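Local atomic coordinates of cytosine-specific methyltransferase (Escherichia coli O157:H7 EDL933, PDB entry 3G7U), a protein that probably transfers a methyl group from S-adenosyl-L-methionine to carbon 5 of cytosine in DNA. Residues N207-E213 / R335-W341; I252-T258 / V318-R322; Q111-F115 / V139-I145. All coordinates share one frame. Where two conformers were deposited one is given. Residue numbers count along the deposited sequence, not the author numbering.

Interaction 1: residues N207-E213 / R335-W341; sequences NWQSDSE and RFHVTKW
A surface loop can be tied down by the start of a helix, as 207-213 is by 335-341. Beyond Asn207, the last residue of strand 205-207, the first run is loop; the second is irregular until it enters helix 340-348 at Lys340. The CA atoms of Gln209 and Thr339 lie 6.0 Å apart, those of Glu213 and Val338 5.7 Å. Asn207 (chi1 p) opens an Asx motif, its OD1 accepting from Ser210 N at 3.3 Å. Lys340, with chi1 m, chi2 t, chi3 m and chi4 m, curls NZ back to donate to Asn207 OD1 at 2.6 Å. Trp208 points away, but its O lies 3.1 Å from Lys340 CE. Gln209, folded with chi1 and chi2 both m, brings OE1 to Trp341 N (3.3 Å, weak); water 1 links that OE1 at 2.9 Å to Lys340 N at 3.0 Å and Lys340 NZ at 2.9 Å. Ser210 O and Val338 O share water 2, each at 2.8 Å. Glu213 closes the run with a salt bridge to extended Arg335: OE2 to NE 2.9 Å, and weakly OE1 to NH2 3.0 Å. Glu213 OE1 also lies 3.1 Å from Val338 CG1. Arg335 NH1 pairs with Asp240 and Glu242. Thr339 is the N-cap, its OG1 accepting from His342 N. The arrangement is that of a capped helix N-terminus whose first-turn amides also meet a side-chain acceptor of a facing loop, Gln209 OE1, and a bridging water.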
# COMPACT_ATOMS: atom_id res chain seq x y z
N ASN A 207 12.72 -0.08 -22.77
CA ASN A 207 14.08 0.36 -22.59
C ASN A 207 14.80 -0.38 -21.46
O ASN A 207 14.31 -1.36 -20.95
CB ASN A 207 14.11 1.85 -22.36
CG ASN A 207 13.22 2.27 -21.26
OD1 ASN A 207 13.47 1.99 -20.12
ND2 ASN A 207 12.16 2.92 -21.60
N TRP A 208 15.96 0.12 -21.06
CA TRP A 208 16.61 -0.42 -19.91
C TRP A 208 16.20 0.25 -18.61
O TRP A 208 15.46 -0.31 -17.87
CB TRP A 208 18.12 -0.56 -20.07
CG TRP A 208 18.71 -1.11 -18.87
CD1 TRP A 208 18.47 -2.30 -18.34
CD2 TRP A 208 19.61 -0.46 -18.00
NE1 TRP A 208 19.16 -2.47 -17.19
CE2 TRP A 208 19.88 -1.34 -16.96
CE3 TRP A 208 20.25 0.76 -18.02
CZ2 TRP A 208 20.73 -1.04 -15.96
CZ3 TRP A 208 21.08 1.06 -17.02
CH2 TRP A 208 21.32 0.16 -16.00
N GLN A 209 16.68 1.45 -18.33
CA GLN A 209 16.21 2.16 -17.12
C GLN A 209 15.97 3.65 -17.28
O GLN A 209 16.28 4.41 -16.41
CB GLN A 209 17.10 1.92 -15.90
CG GLN A 209 17.01 0.56 -15.22
CD GLN A 209 15.83 0.40 -14.27
OE1 GLN A 209 15.16 1.35 -13.95
NE2 GLN A 209 15.59 -0.81 -13.83
N SER A 210 15.34 4.05 -18.37
CA SER A 210 15.27 5.45 -18.76
C SER A 210 14.84 6.46 -17.71
O SER A 210 14.14 6.15 -16.78
CB SER A 210 14.49 5.61 -20.04
OG SER A 210 13.65 6.74 -20.03
N ASP A 211 15.28 7.70 -17.90
CA ASP A 211 15.17 8.72 -16.86
C ASP A 211 13.92 9.61 -16.99
O ASP A 211 13.69 10.49 -16.14
CB ASP A 211 16.45 9.57 -16.83
CG ASP A 211 16.77 10.13 -15.44
OD1 ASP A 211 17.64 11.02 -15.37
OD2 ASP A 211 16.15 9.69 -14.44
N SER A 212 13.11 9.36 -18.02
CA SER A 212 11.91 10.16 -18.32
C SER A 212 10.61 9.35 -18.16
O SER A 212 10.62 8.12 -18.23
CB SER A 212 12.01 10.75 -19.73
OG SER A 212 13.25 11.43 -19.90
N GLU A 213 9.55 10.10 -17.83
CA GLU A 213 8.24 9.55 -17.58
C GLU A 213 7.71 9.00 -18.88
O GLU A 213 8.04 9.52 -19.95
CB GLU A 213 7.30 10.64 -17.07
CG GLU A 213 6.54 10.29 -15.80
CD GLU A 213 7.16 10.92 -14.53
OE1 GLU A 213 8.11 11.74 -14.63
OE2 GLU A 213 6.67 10.61 -13.43
N ARG A 335 1.32 8.63 -8.61
CA ARG A 335 2.54 8.81 -9.37
C ARG A 335 3.71 8.18 -8.64
O ARG A 335 3.91 8.46 -7.46
CB ARG A 335 2.81 10.29 -9.55
CG ARG A 335 3.93 10.58 -10.56
CD ARG A 335 4.03 12.09 -10.79
NE ARG A 335 5.10 12.40 -11.74
CZ ARG A 335 5.17 13.51 -12.47
NH1 ARG A 335 4.19 14.42 -12.38
NH2 ARG A 335 6.19 13.70 -13.32
N PHE A 336 4.46 7.33 -9.32
CA PHE A 336 5.60 6.65 -8.67
C PHE A 336 6.91 7.23 -9.16
O PHE A 336 6.92 8.08 -10.06
CB PHE A 336 5.58 5.14 -8.98
CG PHE A 336 4.40 4.46 -8.39
CD1 PHE A 336 4.44 4.01 -7.09
CD2 PHE A 336 3.20 4.35 -9.11
CE1 PHE A 336 3.31 3.44 -6.49
CE2 PHE A 336 2.05 3.77 -8.53
CZ PHE A 336 2.12 3.30 -7.23
N HIS A 337 8.03 6.80 -8.57
CA HIS A 337 9.33 7.19 -9.08
C HIS A 337 9.46 6.84 -10.56
O HIS A 337 8.91 5.83 -11.02
CB HIS A 337 10.43 6.48 -8.28
CG HIS A 337 11.79 7.10 -8.46
ND1 HIS A 337 12.66 6.72 -9.46
CD2 HIS A 337 12.42 8.08 -7.75
CE1 HIS A 337 13.77 7.44 -9.37
NE2 HIS A 337 13.65 8.28 -8.35
N VAL A 338 10.23 7.65 -11.28
CA VAL A 338 10.40 7.48 -12.74
C VAL A 338 11.04 6.16 -13.18
O VAL A 338 10.69 5.62 -14.25
CB VAL A 338 11.15 8.68 -13.41
CG1 VAL A 338 10.28 9.92 -13.43
CG2 VAL A 338 12.49 8.98 -12.72
N THR A 339 11.95 5.61 -12.37
CA THR A 339 12.68 4.42 -12.80
C THR A 339 11.88 3.19 -12.46
O THR A 339 11.16 3.20 -11.44
CB THR A 339 14.04 4.30 -12.06
OG1 THR A 339 13.80 4.20 -10.66
CG2 THR A 339 14.94 5.53 -12.33
N LYS A 340 12.01 2.14 -13.29
CA LYS A 340 11.36 0.86 -13.05
C LYS A 340 11.85 0.23 -11.77
O LYS A 340 11.07 -0.30 -11.00
CB LYS A 340 11.62 -0.09 -14.22
CG LYS A 340 10.82 0.24 -15.47
CD LYS A 340 11.15 -0.73 -16.60
CE LYS A 340 12.43 -0.31 -17.33
NZ LYS A 340 12.30 1.01 -18.00
N TRP A 341 13.15 0.29 -11.56
CA TRP A 341 13.79 -0.26 -10.38
C TRP A 341 13.11 0.24 -9.09
O TRP A 341 12.72 -0.56 -8.23
CB TRP A 341 15.27 0.17 -10.39
CG TRP A 341 15.90 -0.07 -9.10
CD1 TRP A 341 16.10 0.83 -8.08
CD2 TRP A 341 16.37 -1.33 -8.62
NE1 TRP A 341 16.67 0.20 -7.00
CE2 TRP A 341 16.86 -1.12 -7.31
CE3 TRP A 341 16.43 -2.61 -9.18
CZ2 TRP A 341 17.40 -2.14 -6.55
CZ3 TRP A 341 16.97 -3.64 -8.42
CH2 TRP A 341 17.46 -3.40 -7.11
O HOH W 1 13.41 2.68 -15.84
O HOH W 2 11.86 4.48 -16.53
O HOH W 3 7.73 10.45 -11.20

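Interaction 2: residues I252-T258 / V318-R322; sequences ISGCTGT and VITPR
Arg322 dominates this buried contact, in which 252-258 and 318-322 run nearly antiparallel, their end-to-end directions 162° apart. CA atoms come within 4.7 Å at Gly254 and Arg322, 5.5 Å at Gly257 and Thr320 and 7.0 Å at Thr258 and Val318. Arg322 leaves the first turn of helix 321-328 with chi1 t, then bends through chi2 and chi3, both p. Arg322 NE thereby donates to Ser253 O at 2.8 Å, and Arg322 NH2 to Ser253 OG at 3.0 Å; Ser253 has chi1 p. Arg322 CG lies against Ile252 CD1 at 3.6 Å, and Arg322 N donates to Gly254 O at 3.0 Å. Gly254 has phi/psi of 87/15, and a CB there would sit 3.3 Å from Arg322 CB; glycine permits both. Cys255 then centres an inverse gamma turn before strand 256-258. Thr320 (chi1 p) is the helix N-cap, its CG2 resting 3.4 Å from Thr256 O, which also lies 3.4 Å from Pro321 CD. Farther along the strand, Thr258 (chi1 m) brings OG1 to Val318 CG2 at 3.8 Å. Water 4 joins Thr258 N (3.0 Å) to Val318 O (2.7 Å), and water 5 Thr258 OG1 (3.2 Å) to Ile319 O (2.8 Å). The sequence of 318-322 and its helix suits conserved motif IX of C5-methyltransferases. The guanidinium meets the neutral oxygens of Ser253, and NH2 also bonds Phe334 O, so the two segments are joined by hydrogen bonding without a salt bridge.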
# COMPACT_ATOMS: atom_id res chain seq x y z
N ILE A 252 -1.72 8.59 -18.60
CA ILE A 252 -1.19 8.17 -17.29
C ILE A 252 0.31 7.81 -17.41
O ILE A 252 0.82 7.59 -18.50
CB ILE A 252 -1.97 7.01 -16.72
CG1 ILE A 252 -1.68 5.70 -17.50
CG2 ILE A 252 -3.54 7.30 -16.64
CD1 ILE A 252 -2.38 4.49 -16.97
N SER A 253 1.02 7.83 -16.27
CA SER A 253 2.48 7.61 -16.24
C SER A 253 2.75 6.12 -16.02
O SER A 253 1.83 5.36 -15.72
CB SER A 253 3.13 8.43 -15.11
OG SER A 253 2.62 8.03 -13.83
N GLY A 254 4.01 5.72 -16.22
CA GLY A 254 4.51 4.39 -15.84
C GLY A 254 4.34 3.30 -16.85
O GLY A 254 4.49 2.13 -16.51
N CYS A 255 4.04 3.65 -18.10
CA CYS A 255 3.84 2.64 -19.12
C CYS A 255 5.17 2.38 -19.85
O CYS A 255 5.30 2.61 -21.04
CB CYS A 255 2.74 3.06 -20.11
SG CYS A 255 1.14 3.27 -19.28
N THR A 256 6.18 1.95 -19.10
CA THR A 256 7.50 1.76 -19.64
C THR A 256 7.87 0.28 -19.60
O THR A 256 7.74 -0.38 -18.56
CB THR A 256 8.58 2.64 -18.92
OG1 THR A 256 9.87 2.00 -18.91
CG2 THR A 256 8.17 3.02 -17.56
N GLY A 257 8.29 -0.22 -20.75
CA GLY A 257 8.65 -1.61 -20.83
C GLY A 257 10.12 -1.86 -20.59
O GLY A 257 10.88 -0.93 -20.39
N THR A 258 10.49 -3.13 -20.59
CA THR A 258 11.87 -3.56 -20.44
C THR A 258 12.28 -4.21 -21.77
O THR A 258 11.51 -4.98 -22.36
CB THR A 258 11.99 -4.54 -19.28
OG1 THR A 258 11.65 -3.87 -18.06
CG2 THR A 258 13.42 -5.11 -19.14
N VAL A 318 8.02 -8.86 -19.26
CA VAL A 318 7.61 -8.56 -17.89
C VAL A 318 6.61 -7.42 -17.91
O VAL A 318 6.55 -6.67 -18.89
CB VAL A 318 8.81 -8.19 -17.01
CG1 VAL A 318 9.78 -9.36 -16.93
CG2 VAL A 318 9.55 -7.00 -17.59
N ILE A 319 5.79 -7.31 -16.86
CA ILE A 319 4.80 -6.23 -16.77
C ILE A 319 5.49 -4.87 -16.53
O ILE A 319 6.64 -4.84 -16.09
CB ILE A 319 3.72 -6.53 -15.66
CG1 ILE A 319 4.38 -6.67 -14.27
CG2 ILE A 319 2.86 -7.80 -16.08
CD1 ILE A 319 3.33 -6.84 -13.13
N THR A 320 4.78 -3.77 -16.78
CA THR A 320 5.28 -2.44 -16.59
C THR A 320 4.99 -2.00 -15.15
O THR A 320 4.17 -2.61 -14.45
CB THR A 320 4.58 -1.43 -17.51
OG1 THR A 320 3.21 -1.37 -17.14
CG2 THR A 320 4.68 -1.84 -18.96
N PRO A 321 5.70 -0.97 -14.68
CA PRO A 321 5.33 -0.46 -13.35
C PRO A 321 3.85 -0.09 -13.23
O PRO A 321 3.23 -0.31 -12.18
CB PRO A 321 6.20 0.81 -13.22
CG PRO A 321 7.39 0.52 -14.03
CD PRO A 321 6.90 -0.32 -15.23
N ARG A 322 3.27 0.50 -14.28
CA ARG A 322 1.87 0.89 -14.15
C ARG A 322 0.97 -0.35 -14.07
O ARG A 322 -0.00 -0.36 -13.32
CB ARG A 322 1.42 1.80 -15.30
CG ARG A 322 -0.08 2.23 -15.30
CD ARG A 322 -0.55 2.92 -14.01
NE ARG A 322 0.14 4.18 -13.78
CZ ARG A 322 0.15 4.83 -12.62
NH1 ARG A 322 -0.53 4.36 -11.58
NH2 ARG A 322 0.82 5.98 -12.52
O HOH W 4 8.24 -4.98 -20.08
O HOH W 5 9.30 -3.85 -15.95

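Interaction 3: residues Q111-F115 / V139-I145; sequences QPLFF and VSGDYDI
Two aromatic rings form the apolar centre where 111-115 meets 139-145. Phe115, with chi1 p, turns its edge toward the face of Tyr143, whose chi1 is m; the centroids are 5.6 Å apart and the planes at 73°, a T-shaped pair in which Phe115 CE2 comes to 4.1 Å from Tyr143 CG. Val139 CG2 lies 4.1 Å from Phe115 CE2, and Ile145 CG1 meets Phe115 CZ at 4.4 Å. Val107 of helix 94-110 also touches Phe115, Val139 and Tyr143. The backbones stay apart, the CA atoms of Phe114 and Tyr143 being 8.0 Å from each other, because strands 114-119 and 143-152 are not sheet neighbours: strand 163-171 runs between them, antiparallel to both. This is the closing edge of the class I methyltransferase sheet, with strand order 3-2-1-4-5-7-6, and helix 129-140 lies in the connection from strand 114-119 to strand 143-152. That helix gives way to a tight bend in which Val139 O accepts from Asp142 N at 3.1 Å and from Tyr143 N at 2.9 Å, after which the chain extends as strand. Farther out, the Tyr143 ring reaches past Pro112, CZ to CD 4.3 Å, and its OH donates to Pro112 O at 2.6 Å. At the polar edge Gln111, leaving helix 94-110 with positive phi (50/56), curls with chi1 and chi2 both m. Its NE2 donates to Asp142 OD2 at 3.2 Å and to Ser108 O, while OE1 accepts from Lys171 NZ. Water 6 lies 2.8 Å from Asp142 OD2 and, more weakly, 3.2 Å from Gln111 NE2.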
# COMPACT_ATOMS: atom_id res chain seq x y z
N GLN A 111 -0.96 8.09 22.90
CA GLN A 111 -2.36 7.77 23.24
C GLN A 111 -3.41 8.14 22.18
O GLN A 111 -4.37 8.84 22.49
CB GLN A 111 -2.75 8.38 24.63
CG GLN A 111 -1.89 7.87 25.78
CD GLN A 111 -2.31 6.48 26.22
OE1 GLN A 111 -3.49 6.24 26.44
NE2 GLN A 111 -1.35 5.56 26.35
N PRO A 112 -3.26 7.65 20.92
CA PRO A 112 -4.30 7.94 19.96
C PRO A 112 -5.61 7.20 20.28
O PRO A 112 -5.58 6.24 21.07
CB PRO A 112 -3.73 7.32 18.66
CG PRO A 112 -2.84 6.21 19.14
CD PRO A 112 -2.18 6.82 20.35
N LEU A 113 -6.71 7.61 19.65
CA LEU A 113 -7.99 6.88 19.78
C LEU A 113 -7.84 5.45 19.27
O LEU A 113 -8.45 4.54 19.79
CB LEU A 113 -9.10 7.59 19.00
CG LEU A 113 -9.39 9.03 19.47
CD1 LEU A 113 -10.52 9.63 18.68
CD2 LEU A 113 -9.61 9.12 21.01
N PHE A 114 -7.00 5.24 18.26
CA PHE A 114 -6.77 3.87 17.77
C PHE A 114 -5.36 3.72 17.19
O PHE A 114 -4.69 4.72 16.88
CB PHE A 114 -7.85 3.52 16.73
CG PHE A 114 -7.62 4.10 15.37
CD1 PHE A 114 -6.94 3.36 14.40
CD2 PHE A 114 -8.11 5.36 15.02
CE1 PHE A 114 -6.71 3.89 13.13
CE2 PHE A 114 -7.91 5.89 13.74
CZ PHE A 114 -7.22 5.15 12.79
N PHE A 115 -4.90 2.47 17.07
CA PHE A 115 -3.72 2.20 16.24
C PHE A 115 -4.07 1.12 15.23
O PHE A 115 -4.98 0.30 15.47
CB PHE A 115 -2.49 1.81 17.06
CG PHE A 115 -2.60 0.49 17.79
CD1 PHE A 115 -2.25 -0.72 17.15
CD2 PHE A 115 -3.01 0.44 19.12
CE1 PHE A 115 -2.32 -1.92 17.81
CE2 PHE A 115 -3.07 -0.76 19.78
CZ PHE A 115 -2.74 -1.95 19.13
N VAL A 139 0.65 -1.44 25.38
CA VAL A 139 -0.63 -0.87 24.97
C VAL A 139 -1.86 -1.50 25.62
O VAL A 139 -2.92 -0.91 25.59
CB VAL A 139 -0.78 -0.77 23.41
CG1 VAL A 139 0.22 0.21 22.84
CG2 VAL A 139 -0.61 -2.11 22.74
N SER A 140 -1.72 -2.69 26.21
CA SER A 140 -2.91 -3.45 26.68
C SER A 140 -3.61 -2.82 27.87
O SER A 140 -4.78 -3.08 28.10
CB SER A 140 -2.58 -4.90 27.03
OG SER A 140 -1.46 -4.95 27.91
N GLY A 141 -2.86 -2.00 28.63
CA GLY A 141 -3.41 -1.19 29.69
C GLY A 141 -4.45 -0.20 29.21
O GLY A 141 -5.48 -0.03 29.86
N ASP A 142 -4.21 0.43 28.06
CA ASP A 142 -5.07 1.51 27.59
C ASP A 142 -5.93 1.18 26.38
O ASP A 142 -6.83 1.93 25.99
CB ASP A 142 -4.18 2.72 27.27
CG ASP A 142 -3.40 3.20 28.49
OD1 ASP A 142 -4.04 3.54 29.51
OD2 ASP A 142 -2.15 3.21 28.43
N TYR A 143 -5.64 0.03 25.75
CA TYR A 143 -6.33 -0.34 24.50
C TYR A 143 -7.06 -1.69 24.55
O TYR A 143 -6.56 -2.65 25.12
CB TYR A 143 -5.30 -0.38 23.32
CG TYR A 143 -4.83 1.03 23.02
CD1 TYR A 143 -5.55 1.83 22.14
CD2 TYR A 143 -3.72 1.58 23.66
CE1 TYR A 143 -5.18 3.16 21.90
CE2 TYR A 143 -3.33 2.90 23.41
CZ TYR A 143 -4.07 3.67 22.55
OH TYR A 143 -3.72 4.96 22.33
N ASP A 144 -8.21 -1.73 23.91
CA ASP A 144 -8.87 -2.99 23.52
C ASP A 144 -8.18 -3.47 22.23
O ASP A 144 -8.34 -2.86 21.19
CB ASP A 144 -10.34 -2.72 23.25
CG ASP A 144 -11.14 -2.45 24.54
OD1 ASP A 144 -10.78 -3.02 25.60
OD2 ASP A 144 -12.11 -1.65 24.49
N ILE A 145 -7.41 -4.54 22.35
CA ILE A 145 -6.57 -5.04 21.26
C ILE A 145 -7.36 -6.17 20.58
O ILE A 145 -7.84 -7.08 21.24
CB ILE A 145 -5.21 -5.52 21.79
CG1 ILE A 145 -4.46 -4.35 22.43
CG2 ILE A 145 -4.35 -6.10 20.66
CD1 ILE A 145 -3.22 -4.77 23.18
O HOH W 6 -0.30 2.52 26.50

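How the interactions relate
Interactions 1 and 2 adjoin, their centres 8 Å apart, and Lys340 is one link between them: its NZ lies 2.8 Å from Thr256 OG1, a probable hydrogen bond, and its CD 3.5 Å from Thr258 OG1. Asn207 N reaches Gly257 O at 3.1 Å, where strands 205-207 and 256-258 pair. Helices 321-328 and 340-348, which begin in the second segments of the two contacts, follow each other in the chain. Interaction 3 lies across the chain's centre, about 41 and 42 Å from the other two between centres, at one edge of the main sheet. All three stand away from Cys81, the predicted catalytic residue; a glycerol, probably from the crystallisation liquor, lies about 4 Å from the Ile145 side chain.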